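Local coordinates for beta-glucosidase (Chaetomella raphigera, PDB 6JXG), which probably hydrolyses terminal, non-reducing beta-D-glucosyl residues to release beta-D-glucose, as a secreted family 3 glycoside hydrolase of cellulose breakdown, at residues Pro38-Thr43 against Trp306-Gly311. Sequence-based numbering, arbitrary orientation.
Sequences PCVGNT and WSSWNG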
# COMPACT_ATOMS: atom_id res chain seq x y z
N PRO A 38 -21.43 15.67 4.49
CA PRO A 38 -20.92 15.05 5.70
C PRO A 38 -19.65 14.22 5.49
O PRO A 38 -18.90 13.97 6.42
CB PRO A 38 -22.04 14.11 6.11
CG PRO A 38 -22.64 13.69 4.81
CD PRO A 38 -22.65 14.98 4.00
N CYS A 39 -19.40 13.85 4.25
CA CYS A 39 -18.24 13.04 3.88
C CYS A 39 -17.06 13.91 3.41
O CYS A 39 -17.20 15.10 3.17
CB CYS A 39 -18.66 12.03 2.79
SG CYS A 39 -20.09 11.04 3.34
N VAL A 40 -15.91 13.28 3.19
CA VAL A 40 -14.74 13.98 2.70
C VAL A 40 -15.05 14.65 1.36
O VAL A 40 -14.49 15.73 1.05
CB VAL A 40 -13.52 13.00 2.67
CG1 VAL A 40 -12.25 13.63 2.08
CG2 VAL A 40 -13.24 12.62 4.12
N GLY A 41 -15.90 14.01 0.61
CA GLY A 41 -16.48 14.54 -0.65
C GLY A 41 -17.90 14.05 -0.82
O GLY A 41 -18.23 12.93 -0.44
N ASN A 42 -18.74 14.89 -1.42
CA ASN A 42 -20.11 14.44 -1.79
C ASN A 42 -20.54 15.06 -3.07
O ASN A 42 -20.12 16.17 -3.44
CB ASN A 42 -21.15 14.85 -0.71
CG ASN A 42 -21.06 14.06 0.57
OD1 ASN A 42 -21.70 12.93 0.74
ND2 ASN A 42 -20.39 14.65 1.52
N THR A 43 -21.39 14.35 -3.79
CA THR A 43 -22.19 14.95 -4.81
C THR A 43 -23.66 14.96 -4.36
O THR A 43 -24.06 14.14 -3.55
CB THR A 43 -22.01 14.28 -6.20
OG1 THR A 43 -22.15 12.87 -6.09
CG2 THR A 43 -20.66 14.63 -6.74
N TRP A 306 -23.99 10.28 10.02
CA TRP A 306 -22.92 10.83 10.79
C TRP A 306 -22.30 12.03 9.99
O TRP A 306 -22.66 12.27 8.82
CB TRP A 306 -21.79 9.80 11.04
CG TRP A 306 -21.45 9.03 9.85
CD1 TRP A 306 -22.02 7.92 9.46
CD2 TRP A 306 -20.50 9.38 8.84
NE1 TRP A 306 -21.52 7.50 8.27
CE2 TRP A 306 -20.56 8.39 7.87
CE3 TRP A 306 -19.60 10.45 8.67
CZ2 TRP A 306 -19.79 8.43 6.73
CZ3 TRP A 306 -18.81 10.46 7.50
CH2 TRP A 306 -18.85 9.45 6.61
N SER A 307 -21.40 12.75 10.63
CA SER A 307 -20.61 13.78 9.91
C SER A 307 -19.14 13.61 10.19
O SER A 307 -18.72 13.35 11.33
CB SER A 307 -21.07 15.20 10.34
OG SER A 307 -20.43 16.31 9.72
N SER A 308 -18.32 13.88 9.16
CA SER A 308 -16.87 14.02 9.35
C SER A 308 -16.48 15.17 10.25
O SER A 308 -15.38 15.19 10.78
CB SER A 308 -16.24 14.21 7.96
OG SER A 308 -16.37 13.00 7.16
N TRP A 309 -17.35 16.17 10.39
CA TRP A 309 -16.92 17.47 10.92
C TRP A 309 -17.50 17.73 12.35
O TRP A 309 -17.26 18.76 12.93
CB TRP A 309 -17.34 18.61 9.98
CG TRP A 309 -17.29 18.21 8.53
CD1 TRP A 309 -18.33 18.03 7.68
CD2 TRP A 309 -16.11 17.81 7.81
NE1 TRP A 309 -17.89 17.56 6.45
CE2 TRP A 309 -16.52 17.47 6.49
CE3 TRP A 309 -14.76 17.78 8.12
CZ2 TRP A 309 -15.65 17.00 5.57
CZ3 TRP A 309 -13.88 17.37 7.17
CH2 TRP A 309 -14.31 17.01 5.92
N ASN A 310 -18.24 16.77 12.89
CA ASN A 310 -18.85 16.95 14.26
C ASN A 310 -18.22 16.06 15.28
O ASN A 310 -18.82 15.82 16.33
CB ASN A 310 -20.40 16.67 14.17
CG ASN A 310 -20.74 15.20 14.05
OD1 ASN A 310 -19.84 14.41 13.84
ND2 ASN A 310 -22.04 14.80 14.15
N GLY A 311 -17.02 15.54 14.97
CA GLY A 311 -16.28 14.57 15.77
C GLY A 311 -16.43 13.16 15.28
O GLY A 311 -15.98 12.23 15.93
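A single carbonyl oxygen, Pro38 O, carries both hydrogen bonds of this contact, and one residue supplies both donors. Ser308 N reaches Pro38 O at 2.8 Å with an N-H...O angle of 162°, and Ser308 OG donates to Pro38 O, also at 2.8 Å; both donors lie in the carbonyl plane. The hydroxyl comes round to the oxygen because chi1 of -67° sets OG beside its own backbone N, and OG also hydrogen-bonds to Gln57 NE2. An ST turn shapes the loop here, Trp309 N donating to Ser307 OG at 3.2 Å.

Two indoles flank the carbonyl, Trp306 CZ3 and Trp309 NE1 each 3.7 Å from Pro38 O on roughly opposite sides. Trp306, its CG in the crowded position (chi1 45°), brings CH2 to 3.8 Å from Cys39 SG, an oblique sulfur-aromatic contact with a sulfur fixed by its disulfide to Cys55; Trp306 NE1 hydrogen-bonds to Leu101 O. Trp309 packs one face over Ser308 CB, directs the edge atom CZ2 at Cys39 O, 3.4 Å away, and donates NE1 to Gly37 O. Pro38 CB rests 3.3 Å from Trp306 O.

The 306-311 loop is thus fastened beside strand 41-42, an outer strand of the N-terminal, TIM-barrel-type domain's sheet. Pro38 O, probably somewhat polarised, exemplifies one carbonyl accepting a serine's N-H and hydroxyl from two directions; with Gln57, these bonds hold Ser308 chi1.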